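Local coordinates for Lmo1076 protein (Listeria monocytogenes serovar 1/2a, PDB 5JQC) that is a putative autolysin that probably hydrolyses cell-wall peptidoglycan, represented here by three tandem GW domains of SH3-like fold, at residues D15-Q20 against K67-R73; D62-E68 against K91-Y97; G115-W121 against K132-G138. All blocks are in the same frame, centred on the assembly; numbering follows the deposited sequence. Where two conformers were deposited one is given.

Interaction 1 (D15-Q20 against K67-R73); sequences DTIKQQ and KEGTTSR. With SO4 (sulfate ion), chain F.
Two extended pieces of the first GW domain run antiparallel here, D15-Q20 coming out of a loop into strand 19-29 and K67-R73 ending strand 62-71; their end-to-end directions lie 150° apart. Q20 faces G69 as a non-hydrogen-bonded pair with CA atoms 4.2 Å apart. T70 bonds through both N and O to the one neighbouring segment: T70 N donates to Q19 O at 3.0 Å, and T70 O accepts from K18 N at 3.0 Å. CA-H...O contacts accompany and extend these bonds, G69 CA to Q19 O at 3.2 Å and Q20 CA to E68 O at 3.3 Å. Q19 (m, t) has its CB 3.6 Å from OG1 of T70 (chi1 p); Q20 (t, t) extends against W88, and apolar I17 (m, t) packs on I41 and T44. K18, chi1 m and otherwise trans, stretches along T71 and S72 and donates from NZ to O3 of a sulfate, probably from the crystallisation liquor, at 2.9 Å. T71 (chi1 p) suits the strand end because its hydroxyl serves twice: OG1 accepts from R73 N at 3.0 Å, an ST turn, and donates to a water 2.5 Å away that bonds D15 OD2 at 2.9 Å. D15 (chi1 m) points toward this turn; its OD2 accepts from N43 and meets NE of R73 (m, t, t, chi4 -85°) at 2.9 Å in a salt bridge. At this surface end of the sheet, backbone bonds of ordinary length set the pairing; beyond them charge, hydroxyl and water hold the diverging chains together.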
# COMPACT_ATOMS: atom_id res chain seq x y z
N ASP A 15 14.63 40.54 16.10
CA ASP A 15 14.92 40.07 14.75
C ASP A 15 13.68 40.10 13.86
O ASP A 15 12.59 39.72 14.29
CB ASP A 15 15.46 38.64 14.79
CG ASP A 15 16.69 38.51 15.67
OD1 ASP A 15 17.69 39.24 15.45
OD2 ASP A 15 16.65 37.66 16.58
N THR A 16 13.88 40.52 12.61
CA THR A 16 12.82 40.51 11.62
C THR A 16 12.44 39.10 11.21
O THR A 16 13.31 38.24 11.01
CB THR A 16 13.24 41.28 10.37
OG1 THR A 16 13.63 42.60 10.75
CG2 THR A 16 12.08 41.35 9.36
N ILE A 17 11.13 38.86 11.07
CA ILE A 17 10.62 37.63 10.48
C ILE A 17 10.74 37.76 8.96
O ILE A 17 10.06 38.58 8.34
CB ILE A 17 9.16 37.36 10.90
CG1 ILE A 17 9.05 37.32 12.42
CG2 ILE A 17 8.67 36.03 10.32
CD1 ILE A 17 7.67 37.09 12.93
N LYS A 18 11.62 36.95 8.36
CA LYS A 18 11.94 37.11 6.94
C LYS A 18 11.00 36.31 6.05
O LYS A 18 10.81 36.67 4.87
CB LYS A 18 13.38 36.68 6.69
CG LYS A 18 14.42 37.44 7.52
CD LYS A 18 15.83 36.84 7.31
CE LYS A 18 16.90 37.79 7.83
NZ LYS A 18 18.28 37.33 7.54
N GLN A 19 10.48 35.19 6.55
CA GLN A 19 9.60 34.28 5.82
C GLN A 19 8.69 33.57 6.80
O GLN A 19 9.09 33.24 7.92
CB GLN A 19 10.36 33.20 5.03
CG GLN A 19 11.45 33.72 4.10
CD GLN A 19 12.10 32.59 3.35
OE1 GLN A 19 11.67 31.44 3.45
NE2 GLN A 19 13.15 32.91 2.59
N GLN A 20 7.47 33.31 6.36
CA GLN A 20 6.57 32.53 7.19
C GLN A 20 5.65 31.72 6.29
O GLN A 20 5.27 32.19 5.22
CB GLN A 20 5.76 33.45 8.10
CG GLN A 20 5.01 32.74 9.21
CD GLN A 20 4.44 33.76 10.17
OE1 GLN A 20 4.63 34.96 9.97
NE2 GLN A 20 3.76 33.30 11.22
N LYS A 67 3.12 25.77 11.41
CA LYS A 67 3.69 26.92 10.73
C LYS A 67 5.20 26.85 10.87
O LYS A 67 5.72 26.21 11.79
CB LYS A 67 3.23 28.26 11.31
CG LYS A 67 1.72 28.50 11.42
CD LYS A 67 1.47 29.89 12.02
CE LYS A 67 -0.01 30.11 12.34
NZ LYS A 67 -0.85 30.06 11.12
N GLU A 68 5.90 27.51 9.95
CA GLU A 68 7.34 27.72 10.06
C GLU A 68 7.63 29.18 9.78
O GLU A 68 6.96 29.79 8.95
CB GLU A 68 8.14 26.85 9.09
CG GLU A 68 7.72 25.40 9.06
CD GLU A 68 8.78 24.51 8.42
OE1 GLU A 68 9.77 25.08 7.90
OE2 GLU A 68 8.62 23.26 8.44
N GLY A 69 8.63 29.72 10.46
CA GLY A 69 9.07 31.09 10.26
C GLY A 69 10.57 31.21 10.47
O GLY A 69 11.14 30.53 11.33
N THR A 70 11.23 32.05 9.68
CA THR A 70 12.68 32.17 9.77
C THR A 70 13.05 33.58 10.21
O THR A 70 12.33 34.54 9.95
CB THR A 70 13.35 31.84 8.43
OG1 THR A 70 13.04 32.84 7.45
CG2 THR A 70 12.89 30.48 7.94
N THR A 71 14.17 33.67 10.92
CA THR A 71 14.86 34.93 11.17
C THR A 71 16.34 34.70 10.90
O THR A 71 16.76 33.57 10.61
CB THR A 71 14.70 35.42 12.61
OG1 THR A 71 15.62 34.73 13.45
CG2 THR A 71 13.30 35.17 13.13
N SER A 72 17.14 35.75 11.05
CA SER A 72 18.58 35.62 10.91
C SER A 72 19.19 34.55 11.83
O SER A 72 20.29 34.06 11.55
CB SER A 72 19.20 36.99 11.18
OG SER A 72 20.59 36.97 10.95
N ARG A 73 18.50 34.16 12.90
CA ARG A 73 19.10 33.20 13.82
C ARG A 73 18.69 31.76 13.56
O ARG A 73 19.30 30.86 14.15
CB ARG A 73 18.75 33.56 15.27
CG ARG A 73 19.34 34.88 15.73
CD ARG A 73 18.80 35.24 17.10
NE ARG A 73 19.22 36.58 17.50
CZ ARG A 73 20.39 36.84 18.09
NH1 ARG A 73 20.72 38.08 18.42
NH2 ARG A 73 21.22 35.85 18.37
S SO4 F . 18.18 37.84 3.36
O1 SO4 F . 17.68 36.83 2.43
O2 SO4 F . 17.19 38.88 3.61
O3 SO4 F . 18.50 37.22 4.64
O4 SO4 F . 19.34 38.47 2.72
O HOH W 1 15.42 35.10 15.89
O HOH W 2 15.95 38.22 11.37

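Interaction 2 (D62-E68 against K91-Y97); sequences DVKILKE and KRAFVYY
F94 supplies the apolar centre, in the core of an SH3-like GW domain where strand 94-96 crosses over strand 62-68. The two are not paired edge to edge: their axes approach to 9.0 Å at a signed angle of -76°, and side chains fill the gap. I65 (chi1 and chi2 both m) sets CD1 over one face of the F94 ring, 4.2 Å from its centroid and 26° off the normal, a CH-pi contact; V63 CG2 meets the ring edge at CE2, 3.9 Å away. With chi1 m, F94 points toward the strand, and F79 packs edge-to-face with it from strand 74-81. Branched aliphatics suit this place, being compact enough to fit around a flat ring. Farther out, I65 CG1 lies 4.1 Å from Y96 CE1, and Y96 (chi1 m, chi2 24°) carries its hydroxyl to the buried E68. K91 opens the 3-10 segment 91-93, whose turn is closed by F94 N to K91 O at 3.1 Å; the fully trans side chain of K91 reaches E68 in a salt bridge, NZ to OE1 3.0 Å, and also hydrogen-bonds a glycerol, probably from the crystallisation liquor. Thus E68 has its charge met where solvent is scarce. At the other end of strand 62-68, Y97 OH donates to D62 OD1 at 2.8 Å, while Y96 OH donates to E68 OE2 at 2.7 Å.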
# COMPACT_ATOMS: atom_id res chain seq x y z
N ASP A 62 5.07 12.70 19.76
CA ASP A 62 4.70 13.07 18.40
C ASP A 62 3.87 14.35 18.42
O ASP A 62 3.00 14.53 19.28
CB ASP A 62 3.93 11.94 17.72
CG ASP A 62 4.85 10.84 17.19
OD1 ASP A 62 6.06 10.87 17.51
OD2 ASP A 62 4.36 9.95 16.47
N VAL A 63 4.13 15.23 17.46
CA VAL A 63 3.48 16.53 17.41
C VAL A 63 3.10 16.82 15.97
O VAL A 63 3.55 16.16 15.03
CB VAL A 63 4.37 17.67 17.95
CG1 VAL A 63 4.57 17.53 19.45
CG2 VAL A 63 5.72 17.68 17.23
N LYS A 64 2.27 17.84 15.82
CA LYS A 64 1.85 18.35 14.52
C LYS A 64 2.54 19.69 14.30
O LYS A 64 2.58 20.52 15.21
CB LYS A 64 0.33 18.52 14.47
CG LYS A 64 -0.48 17.23 14.66
CD LYS A 64 -0.90 16.63 13.32
CE LYS A 64 -1.89 15.48 13.50
NZ LYS A 64 -2.47 15.05 12.19
N ILE A 65 3.08 19.90 13.11
CA ILE A 65 3.75 21.15 12.78
C ILE A 65 2.80 21.95 11.91
O ILE A 65 2.40 21.49 10.83
CB ILE A 65 5.10 20.93 12.09
CG1 ILE A 65 5.99 20.03 12.94
CG2 ILE A 65 5.79 22.26 11.83
CD1 ILE A 65 6.35 20.62 14.29
N LEU A 66 2.46 23.16 12.36
CA LEU A 66 1.45 24.01 11.75
C LEU A 66 2.03 25.16 10.94
O LEU A 66 1.48 25.53 9.90
CB LEU A 66 0.52 24.57 12.82
CG LEU A 66 -0.54 23.67 13.48
CD1 LEU A 66 0.08 22.66 14.42
CD2 LEU A 66 -1.53 24.56 14.21
N LYS A 67 3.12 25.77 11.41
CA LYS A 67 3.69 26.92 10.73
C LYS A 67 5.20 26.85 10.87
O LYS A 67 5.72 26.21 11.79
CB LYS A 67 3.23 28.26 11.31
CG LYS A 67 1.72 28.50 11.42
CD LYS A 67 1.47 29.89 12.02
CE LYS A 67 -0.01 30.11 12.34
NZ LYS A 67 -0.85 30.06 11.12
N GLU A 68 5.90 27.51 9.95
CA GLU A 68 7.34 27.72 10.06
C GLU A 68 7.63 29.18 9.78
O GLU A 68 6.96 29.79 8.95
CB GLU A 68 8.14 26.85 9.09
CG GLU A 68 7.72 25.40 9.06
CD GLU A 68 8.78 24.51 8.42
OE1 GLU A 68 9.77 25.08 7.90
OE2 GLU A 68 8.62 23.26 8.44
N LYS A 91 13.34 24.60 14.66
CA LYS A 91 13.04 23.45 13.80
C LYS A 91 14.00 22.29 14.04
O LYS A 91 13.62 21.12 13.87
CB LYS A 91 13.09 23.88 12.33
CG LYS A 91 12.77 22.79 11.34
CD LYS A 91 12.66 23.39 9.97
CE LYS A 91 12.13 22.38 8.99
NZ LYS A 91 11.96 23.02 7.66
N ARG A 92 15.24 22.58 14.46
CA ARG A 92 16.23 21.53 14.70
C ARG A 92 15.84 20.63 15.87
O ARG A 92 16.32 19.50 15.95
CB ARG A 92 17.60 22.15 14.97
CG ARG A 92 18.31 22.73 13.74
CD ARG A 92 19.62 23.42 14.14
NE ARG A 92 19.35 24.52 15.06
CZ ARG A 92 20.25 25.10 15.86
NH1 ARG A 92 21.52 24.70 15.89
NH2 ARG A 92 19.85 26.09 16.65
N ALA A 93 14.96 21.09 16.75
CA ALA A 93 14.50 20.24 17.83
C ALA A 93 13.57 19.11 17.37
O ALA A 93 13.15 18.31 18.22
CB ALA A 93 13.78 21.09 18.89
N PHE A 94 13.26 18.99 16.07
CA PHE A 94 12.25 18.04 15.60
C PHE A 94 12.79 17.12 14.51
O PHE A 94 13.64 17.52 13.70
CB PHE A 94 11.00 18.75 15.01
CG PHE A 94 10.36 19.76 15.92
CD1 PHE A 94 10.87 21.05 16.04
CD2 PHE A 94 9.20 19.44 16.62
CE1 PHE A 94 10.25 21.98 16.86
CE2 PHE A 94 8.58 20.36 17.44
CZ PHE A 94 9.10 21.63 17.56
N VAL A 95 12.24 15.90 14.46
CA VAL A 95 12.43 14.97 13.34
C VAL A 95 11.09 14.80 12.62
O VAL A 95 10.15 14.22 13.18
CB VAL A 95 12.97 13.61 13.80
CG1 VAL A 95 13.13 12.68 12.61
CG2 VAL A 95 14.32 13.78 14.50
N TYR A 96 11.00 15.30 11.39
CA TYR A 96 9.75 15.20 10.63
C TYR A 96 9.57 13.78 10.10
O TYR A 96 10.52 13.16 9.61
CB TYR A 96 9.74 16.17 9.44
CG TYR A 96 9.54 17.63 9.77
CD1 TYR A 96 9.86 18.14 11.03
CD2 TYR A 96 9.03 18.50 8.82
CE1 TYR A 96 9.67 19.47 11.32
CE2 TYR A 96 8.83 19.84 9.10
CZ TYR A 96 9.15 20.33 10.35
OH TYR A 96 8.96 21.66 10.64
N TYR A 97 8.34 13.28 10.19
CA TYR A 97 8.01 12.02 9.55
C TYR A 97 7.79 12.23 8.05
O TYR A 97 7.13 13.19 7.64
CB TYR A 97 6.75 11.42 10.15
CG TYR A 97 6.91 10.88 11.55
CD1 TYR A 97 7.56 9.68 11.79
CD2 TYR A 97 6.36 11.55 12.63
CE1 TYR A 97 7.69 9.18 13.08
CE2 TYR A 97 6.48 11.06 13.92
CZ TYR A 97 7.15 9.88 14.13
OH TYR A 97 7.26 9.41 15.42

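Interaction 3 (G115-W121 against K132-G138); sequences GSTNGLW and KLATTAG
A short antiparallel hairpin of the second GW domain carries a classic beta bulge: L133 and A134 both face L120, whose O accepts from L133 N at 2.7 Å and weakly from A134 N at 3.4 Å. L120 N returns a bond to A134 O at 3.2 Å, and W121 then faces K132, CA atoms 4.5 Å apart. L120 (chi1 t, chi2 p) is the main bump; it lodges among L133, A134 and A137, with CB 4.0 Å from A137 CB and CG 4.1 Å from L133 CB. On the other face W121, chi1 m, is a flat lid over K132, whose CB makes a CH-pi contact 4.1 Å from the six-ring centroid, 18° off the normal. Glycines suit the hollows: a CB on G119 would run into K132 CE, and one on G115 into A137 O, each at 2.7 Å. A137 N donates to N118 O at 2.9 Å. Outside the hairpin, L120 packs on I168 and A137 on L171 of strand 166-172, to which W121 is backbone-bonded at W170.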
# COMPACT_ATOMS: atom_id res chain seq x y z
N GLY A 115 5.32 -13.43 2.10
CA GLY A 115 5.11 -12.83 3.41
C GLY A 115 6.22 -13.12 4.41
O GLY A 115 6.46 -12.33 5.32
N SER A 116 6.92 -14.25 4.24
CA SER A 116 7.92 -14.64 5.22
C SER A 116 9.27 -13.95 5.02
O SER A 116 10.16 -14.14 5.85
CB SER A 116 8.09 -16.16 5.22
OG SER A 116 8.34 -16.62 3.91
N THR A 117 9.44 -13.14 3.97
CA THR A 117 10.67 -12.41 3.72
C THR A 117 10.43 -10.90 3.69
O THR A 117 11.19 -10.18 3.06
CB THR A 117 11.31 -12.87 2.41
OG1 THR A 117 10.47 -12.52 1.30
CG2 THR A 117 11.48 -14.39 2.40
N ASN A 118 9.35 -10.44 4.33
CA ASN A 118 9.00 -9.03 4.45
C ASN A 118 8.40 -8.78 5.82
O ASN A 118 7.64 -9.60 6.33
CB ASN A 118 7.98 -8.58 3.38
CG ASN A 118 8.60 -8.42 2.03
OD1 ASN A 118 9.27 -7.41 1.76
ND2 ASN A 118 8.42 -9.42 1.17
N GLY A 119 8.73 -7.62 6.39
CA GLY A 119 8.11 -7.22 7.63
C GLY A 119 6.66 -6.85 7.45
O GLY A 119 6.16 -6.64 6.34
N LEU A 120 5.96 -6.74 8.57
CA LEU A 120 4.52 -6.53 8.56
C LEU A 120 4.21 -5.30 9.38
O LEU A 120 4.51 -5.26 10.58
CB LEU A 120 3.80 -7.77 9.11
CG LEU A 120 2.29 -7.61 9.35
CD1 LEU A 120 1.56 -7.08 8.12
CD2 LEU A 120 1.71 -8.94 9.77
N TRP A 121 3.58 -4.30 8.76
CA TRP A 121 3.55 -2.97 9.33
C TRP A 121 2.12 -2.51 9.53
O TRP A 121 1.20 -2.95 8.83
CB TRP A 121 4.26 -1.96 8.42
CG TRP A 121 5.72 -2.28 8.21
CD1 TRP A 121 6.25 -3.11 7.27
CD2 TRP A 121 6.82 -1.75 8.95
NE1 TRP A 121 7.62 -3.14 7.39
CE2 TRP A 121 8.00 -2.31 8.41
CE3 TRP A 121 6.93 -0.87 10.03
CZ2 TRP A 121 9.27 -2.01 8.91
CZ3 TRP A 121 8.19 -0.57 10.52
CH2 TRP A 121 9.34 -1.14 9.96
N LYS A 132 6.02 -1.92 13.45
CA LYS A 132 6.26 -3.26 12.91
C LYS A 132 5.50 -4.27 13.76
O LYS A 132 5.90 -4.53 14.90
CB LYS A 132 7.74 -3.59 12.88
CG LYS A 132 8.11 -4.71 11.93
CD LYS A 132 9.62 -4.78 11.80
CE LYS A 132 10.07 -5.59 10.60
NZ LYS A 132 11.54 -5.36 10.36
N LEU A 133 4.42 -4.83 13.20
CA LEU A 133 3.58 -5.80 13.89
C LEU A 133 4.24 -7.16 14.03
O LEU A 133 4.05 -7.85 15.04
CB LEU A 133 2.25 -5.97 13.16
CG LEU A 133 1.59 -4.63 12.90
CD1 LEU A 133 0.28 -4.81 12.16
CD2 LEU A 133 1.37 -3.93 14.23
N ALA A 134 5.01 -7.58 13.03
CA ALA A 134 5.70 -8.85 13.14
C ALA A 134 6.96 -8.76 12.30
O ALA A 134 7.02 -8.00 11.33
CB ALA A 134 4.82 -10.03 12.69
N THR A 135 7.97 -9.51 12.71
CA THR A 135 9.25 -9.44 12.02
C THR A 135 9.10 -9.84 10.56
O THR A 135 9.67 -9.21 9.66
CB THR A 135 10.27 -10.31 12.73
OG1 THR A 135 10.53 -9.75 14.02
CG2 THR A 135 11.57 -10.37 11.92
N THR A 136 8.30 -10.88 10.31
CA THR A 136 7.84 -11.19 8.97
C THR A 136 6.32 -11.25 8.99
O THR A 136 5.69 -11.21 10.04
CB THR A 136 8.40 -12.52 8.46
OG1 THR A 136 7.79 -13.60 9.17
CG2 THR A 136 9.92 -12.56 8.69
N ALA A 137 5.74 -11.28 7.79
CA ALA A 137 4.35 -11.66 7.65
C ALA A 137 4.21 -13.14 7.34
O ALA A 137 3.30 -13.54 6.60
CB ALA A 137 3.66 -10.82 6.57
N GLY A 138 5.13 -13.96 7.86
CA GLY A 138 5.16 -15.38 7.57
C GLY A 138 3.90 -16.10 8.00
O GLY A 138 3.53 -17.10 7.37

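How the interactions relate
Interactions 1 and 2 belong to the first GW domain and share strand 62-71, with K67 and E68 in both; interaction 3 belongs to the second, its nearest atoms about 10 Å from interaction 2 and about 24 Å from interaction 1. Where interaction 1 pairs neighbouring strands of one sheet through backbone bonds, with largely polar side chains and about half its residues exposed, interaction 2 depends on side chains alone, aromatic and aliphatic inside, with polar and charged groups farther out, although E68 itself is buried. Interaction 3 combines both modes, a bulged backbone pairing with a leucine turned inward. E68 illustrates the contrast: its backbone lines the pairing of interaction 1, while its carboxylate serves interaction 2.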